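Local coordinates for protein Ribose/Galactose Isomerase (Vibrio parahaemolyticus, PDB 3ONO) that probably interconverts aldose and ketose sugar phosphates, as an isomerase of the LacAB/RpiB family, at residues 48-51 and 52-55; 206-209 and 210-213. All coordinates share one frame; numbering follows the deposited sequence. Where two conformers were deposited one is given.

Interaction 1: residues 48-51 and 52-55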
ATOM      1  N   HIS A  48       9.509   4.377  30.786  1.00 30.35           N
ATOM      2  CA  HIS A  48       8.438   3.664  30.073  1.00 27.03           C
ATOM      3  C   HIS A  48       7.269   4.583  29.700  1.00 24.97           C
ATOM      4  O   HIS A  48       6.784   5.353  30.538  1.00 27.32           O
ATOM      5  CB  HIS A  48       7.935   2.503  30.937  1.00 32.30           C
ATOM      6  CG  HIS A  48       7.020   1.560  30.223  1.00 32.59           C
ATOM      7  ND1 HIS A  48       5.654   1.742  30.166  1.00 37.32           N
ATOM      8  CD2 HIS A  48       7.275   0.411  29.557  1.00 38.23           C
ATOM      9  CE1 HIS A  48       5.111   0.754  29.476  1.00 35.28           C
ATOM     10  NE2 HIS A  48       6.072  -0.070  29.100  1.00 40.36           N
ATOM     11  N   LEU A  49       6.828   4.477  28.442  1.00 26.90           N
ATOM     12  CA  LEU A  49       5.733   5.273  27.893  1.00 24.09           C
ATOM     13  C   LEU A  49       4.777   4.397  27.082  1.00 24.56           C
ATOM     14  O   LEU A  49       5.197   3.411  26.453  1.00 25.88           O
ATOM     15  CB  LEU A  49       6.299   6.318  26.933  1.00 25.49           C
ATOM     16  CG  LEU A  49       7.271   7.364  27.470  1.00 23.65           C
ATOM     17  CD1 LEU A  49       7.634   8.299  26.324  1.00 25.23           C
ATOM     18  CD2 LEU A  49       6.619   8.142  28.619  1.00 23.86           C
ATOM     19  N   THR A  50       3.503   4.778  27.050  1.00 22.61           N
ATOM     20  CA  THR A  50       2.566   4.163  26.107  1.00 21.90           C
ATOM     21  C   THR A  50       2.102   5.238  25.136  1.00 21.90           C
ATOM     22  O   THR A  50       2.441   6.418  25.287  1.00 21.56           O
ATOM     23  CB  THR A  50       1.286   3.667  26.789  1.00 25.95           C
ATOM     24  OG1 THR A  50       0.490   4.795  27.166  1.00 23.49           O
ATOM     25  CG2 THR A  50       1.592   2.833  28.016  1.00 23.09           C
ATOM     26  N   TYR A  51       1.269   4.853  24.179  1.00 20.32           N
ATOM     27  CA  TYR A  51       0.769   5.860  23.246  1.00 18.98           C
ATOM     28  C   TYR A  51      -0.128   6.897  23.912  1.00 20.44           C
ATOM     29  O   TYR A  51      -0.347   7.961  23.342  1.00 20.87           O
ATOM     30  CB  TYR A  51       0.070   5.225  22.033  1.00 18.00           C
ATOM     31  CG  TYR A  51      -1.194   4.458  22.331  1.00 19.88           C
ATOM     32  CD1 TYR A  51      -2.407   5.121  22.550  1.00 19.40           C
ATOM     33  CD2 TYR A  51      -1.191   3.051  22.349  1.00 22.82           C
ATOM     34  CE1 TYR A  51      -3.577   4.411  22.780  1.00 21.42           C
ATOM     35  CE2 TYR A  51      -2.359   2.336  22.594  1.00 22.80           C
ATOM     36  CZ  TYR A  51      -3.545   3.027  22.825  1.00 20.31           C
ATOM     37  OH  TYR A  51      -4.720   2.340  23.053  1.00 21.46           O
ATOM     38  N   ILE A  52      -0.620   6.623  25.126  1.00 20.09           N
ATOM     39  CA  ILE A  52      -1.366   7.634  25.857  1.00 17.87           C
ATOM     40  C   ILE A  52      -0.443   8.784  26.247  1.00 19.09           C
ATOM     41  O   ILE A  52      -0.774   9.958  26.071  1.00 22.46           O
ATOM     42  CB  ILE A  52      -2.009   7.061  27.161  1.00 17.01           C
ATOM     43  CG1 ILE A  52      -2.983   5.935  26.825  1.00 22.68           C
ATOM     44  CG2 ILE A  52      -2.737   8.188  27.943  1.00 19.10           C
ATOM     45  CD1 ILE A  52      -4.167   6.356  25.958  1.00 23.04           C
ATOM     46  N   HIS A  53       0.730   8.454  26.776  1.00 20.20           N
ATOM     47  CA  HIS A  53       1.668   9.486  27.192  1.00 21.73           C
ATOM     48  C   HIS A  53       2.126  10.293  25.986  1.00 19.90           C
ATOM     49  O   HIS A  53       2.352  11.491  26.094  1.00 21.73           O
ATOM     50  CB  HIS A  53       2.870   8.872  27.905  1.00 22.47           C
ATOM     51  CG  HIS A  53       2.488   8.026  29.077  1.00 25.74           C
ATOM     52  ND1 HIS A  53       2.627   6.650  29.077  1.00 25.79           N
ATOM     53  CD2 HIS A  53       1.947   8.355  30.277  1.00 25.20           C
ATOM     54  CE1 HIS A  53       2.202   6.173  30.236  1.00 23.58           C
ATOM     55  NE2 HIS A  53       1.780   7.188  30.982  1.00 20.48           N
ATOM     56  N   LEU A  54       2.267   9.633  24.837  1.00 20.61           N
ATOM     57  CA  LEU A  54       2.702  10.353  23.646  1.00 19.01           C
ATOM     58  C   LEU A  54       1.800  11.550  23.331  1.00 19.58           C
ATOM     59  O   LEU A  54       2.287  12.643  22.993  1.00 22.33           O
ATOM     60  CB  LEU A  54       2.772   9.407  22.428  1.00 19.88           C
ATOM     61  CG  LEU A  54       3.747   8.233  22.544  1.00 21.34           C
ATOM     62  CD1 LEU A  54       3.709   7.373  21.259  1.00 21.35           C
ATOM     63  CD2 LEU A  54       5.181   8.704  22.822  1.00 22.71           C
ATOM     64  N   GLY A  55       0.493  11.350  23.381  1.00 19.55           N
ATOM     65  CA  GLY A  55      -0.423  12.435  23.076  1.00 17.60           C
ATOM     66  C   GLY A  55      -0.255  13.598  24.043  1.00 20.86           C
ATOM     67  O   GLY A  55      -0.297  14.776  23.652  1.00 21.59           O
TER

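Interaction 2: residues 206-209 and 210-213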
ATOM      1  N   ALA A 206       4.914  25.797  31.697  1.00 30.70           N
ATOM      2  CA  ALA A 206       6.150  25.493  32.403  1.00 36.34           C
ATOM      3  C   ALA A 206       5.894  25.355  33.905  1.00 36.04           C
ATOM      4  O   ALA A 206       6.349  24.403  34.545  1.00 35.58           O
ATOM      5  CB  ALA A 206       7.180  26.565  32.144  1.00 37.92           C
ATOM      6  N   GLU A 207       5.161  26.302  34.476  0.57 36.09           N
ATOM      7  CA  GLU A 207       4.903  26.252  35.911  0.57 37.52           C
ATOM      8  C   GLU A 207       4.108  25.010  36.288  0.57 36.77           C
ATOM      9  O   GLU A 207       4.376  24.378  37.313  0.57 35.63           O
ATOM     10  CB  GLU A 207       4.210  27.527  36.395  0.57 42.89           C
ATOM     11  CG  GLU A 207       5.152  28.724  36.504  0.57 51.37           C
ATOM     12  CD  GLU A 207       6.352  28.453  37.406  0.57 56.28           C
ATOM     13  OE1 GLU A 207       6.144  28.097  38.587  0.57 56.43           O
ATOM     14  OE2 GLU A 207       7.502  28.587  36.926  0.57 58.54           O
ATOM     15  N   TYR A 208       3.140  24.647  35.450  1.00 35.48           N
ATOM     16  CA  TYR A 208       2.353  23.449  35.701  1.00 34.47           C
ATOM     17  C   TYR A 208       3.235  22.207  35.637  1.00 35.19           C
ATOM     18  O   TYR A 208       3.176  21.359  36.527  1.00 32.42           O
ATOM     19  CB  TYR A 208       1.202  23.316  34.695  1.00 30.97           C
ATOM     20  CG  TYR A 208       0.569  21.947  34.707  1.00 28.18           C
ATOM     21  CD1 TYR A 208      -0.140  21.498  35.815  1.00 30.35           C
ATOM     22  CD2 TYR A 208       0.679  21.096  33.599  1.00 26.09           C
ATOM     23  CE1 TYR A 208      -0.718  20.245  35.841  1.00 29.53           C
ATOM     24  CE2 TYR A 208       0.097  19.840  33.611  1.00 25.78           C
ATOM     25  CZ  TYR A 208      -0.597  19.418  34.726  1.00 28.06           C
ATOM     26  OH  TYR A 208      -1.168  18.172  34.757  1.00 27.46           O
ATOM     27  N   VAL A 209       4.030  22.092  34.573  1.00 29.73           N
ATOM     28  CA  VAL A 209       4.957  20.964  34.435  1.00 28.82           C
ATOM     29  C   VAL A 209       5.910  20.890  35.636  1.00 33.49           C
ATOM     30  O   VAL A 209       6.081  19.826  36.231  1.00 33.30           O
ATOM     31  CB  VAL A 209       5.735  21.012  33.117  1.00 29.30           C
ATOM     32  CG1 VAL A 209       6.827  19.947  33.103  1.00 34.30           C
ATOM     33  CG2 VAL A 209       4.771  20.826  31.937  1.00 29.78           C
ATOM     34  N   LYS A 210       6.496  22.023  36.012  1.00 32.94           N
ATOM     35  CA  LYS A 210       7.384  22.072  37.183  1.00 39.02           C
ATOM     36  C   LYS A 210       6.722  21.506  38.443  1.00 42.29           C
ATOM     37  O   LYS A 210       7.354  20.782  39.218  1.00 43.35           O
ATOM     38  CB  LYS A 210       7.866  23.503  37.457  1.00 50.25           C
ATOM     39  CG  LYS A 210       8.928  23.986  36.485  1.00 59.96           C
ATOM     40  CD  LYS A 210       9.517  25.345  36.867  1.00 68.14           C
ATOM     41  CE  LYS A 210      10.556  25.780  35.827  1.00 74.85           C
ATOM     42  NZ  LYS A 210      11.426  26.902  36.276  1.00 80.90           N
ATOM     43  N   SER A 211       5.450  21.832  38.636  1.00 34.62           N
ATOM     44  CA  SER A 211       4.728  21.388  39.815  1.00 35.35           C
ATOM     45  C   SER A 211       4.573  19.871  39.894  1.00 39.62           C
ATOM     46  O   SER A 211       4.329  19.322  40.973  1.00 41.74           O
ATOM     47  CB  SER A 211       3.362  22.080  39.897  1.00 36.25           C
ATOM     48  OG  SER A 211       2.395  21.461  39.062  1.00 35.67           O
ATOM     49  N   LEU A 212       4.681  19.190  38.751  1.00 35.03           N
ATOM     50  CA  LEU A 212       4.587  17.735  38.729  1.00 36.47           C
ATOM     51  C   LEU A 212       5.908  17.045  39.104  1.00 44.40           C
ATOM     52  O   LEU A 212       5.919  15.867  39.470  1.00 50.51           O
ATOM     53  CB  LEU A 212       4.132  17.250  37.341  1.00 36.03           C
ATOM     54  CG  LEU A 212       2.769  17.754  36.845  1.00 32.49           C
ATOM     55  CD1 LEU A 212       2.568  17.310  35.383  1.00 29.30           C
ATOM     56  CD2 LEU A 212       1.648  17.244  37.719  1.00 34.62           C
ATOM     57  N   LEU A 213       7.016  17.776  39.016  1.00 43.46           N
ATOM     58  CA  LEU A 213       8.345  17.173  39.146  1.00 45.38           C
ATOM     59  C   LEU A 213       8.951  17.346  40.542  1.00 52.58           C
ATOM     60  O   LEU A 213       8.357  17.984  41.408  1.00 56.27           O
ATOM     61  CB  LEU A 213       9.274  17.761  38.092  1.00 45.45           C
ATOM     62  CG  LEU A 213       8.798  17.458  36.675  1.00 48.89           C
ATOM     63  CD1 LEU A 213       9.657  18.153  35.644  1.00 49.86           C
ATOM     64  CD2 LEU A 213       8.809  15.960  36.454  1.00 49.23           C
TER

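Interaction 1: residues 48-51 and 52-55
Thr-50 and His-53 form a capping box at the start of helix 51-63. Both side chains act as acceptors in it: His-53 ND1 takes the backbone N-H of Thr-50, while Thr-50 OG1 takes that of Ile-52, one residue short of the usual His-53 N. Thr-50 N donates to His-53 ND1 over 2.9 Å; the N-H...acceptor angle is 171° and the donor lies 3° from the imidazole plane, so the bond meets the ring edge almost straight. From the N-cap position, Thr-50 OG1 accepts from Ile-52 N at 3.0 Å. That oxygen sits between the backbone N and the carbonyl carbon of its own residue (chi1 72°), which turns it to the first turn of the helix. Backbone bonds continue the turn: Leu-54 N donates to Thr-50 O at 3.3 Å, and a weak bond runs from Gly-55 N to Tyr-51 O, an oxygen that also accepts from Ser-83 OG.

Apolar contacts flank the cap. Leu-49 CD2 meets His-53 CB at 3.9 Å, while Ile-52 CD1 approaches Tyr-51 CE1 at 3.8 Å. Beyond them, Leu-182 of helix 180-186 packs on Ile-52 and His-53, and Ile-159 of a second subunit packs on Ile-52.

Because ND1 accepts the Thr-50 N-H, it is probably without a proton; the bond also limits rotation of the imidazole in this buried helix start.

Interaction 2: residues 206-209 and 210-213
Backbone bonds from residue i+4 to residue i give way to bonds from i+3 to i between Ala-206 and Leu-213, which marks the C-terminal turn of alpha-helix 203-212. The evidence is in the bonds: Lys-210 N donates to Ala-206 O at 2.8 Å, and Ser-211 N still reaches Glu-207 O. Leu-212 N, however, has only a weak bond to Tyr-208 O and a shorter one, 3.0 Å, to Val-209 O, and Leu-213 N likewise donates to Lys-210 O. The Leu-212 donor stands 57° out of the Val-209 carbonyl plane, away from the lone-pair directions, as the turn tightens.

Tyr-208 O is compensated by a side chain. Ser-211 OG donates to it at 2.7 Å, tilted 17° from the carbonyl plane; chi1 of 81° swings the hydroxyl back to the preceding turn. The serine thus adds a short bond to a carbonyl whose helical partner is distant.

On the flank facing helix 180-186, Leu-212 CG lies over one face of the Tyr-208 ring, offset toward its rim. Leu-212 CD1 makes an off-centre CH-pi contact, 4.3 Å from the ring centroid, and comes within 3.9 Å of Tyr-208 CZ. The phenol is held farther out by Gln-180 NE2, hydrogen-bonded to its OH, while Val-183 touches both residues.

On the exposed flank, Glu-207 was deposited in two conformers, so its pairing with Lys-210 is uncertain. In the one described here, Glu-207 OE2 lies 3.8 Å from Lys-210 CD but 4.3 Å from Lys-210 NZ, beyond a salt bridge.

Val-209 faces helix 190-199, against Phe-196 and Phe-197, and its CG1 lies 4.2 Å from Leu-213 CD1.

Overall arrangement
Interaction 1 comes first along the chain, at the start of helix 51-63 after strand 35-38, an outermost strand of the parallel sheet within this chain. Interaction 2 closes helix 203-212 at the end of the modelled chain. Their centres are 18 Å apart and their nearest atoms about 10 Å, so they do not touch. Helix 180-186 lies against both, between the start of helix 51-63 and the end of helix 203-212: Leu-182 and Thr-185 meet interaction 1, whereas Gln-180, Val-183 and Lys-184 meet interaction 2. Interaction 1 also reaches a second subunit; no other protein chain of the assembly touches interaction 2.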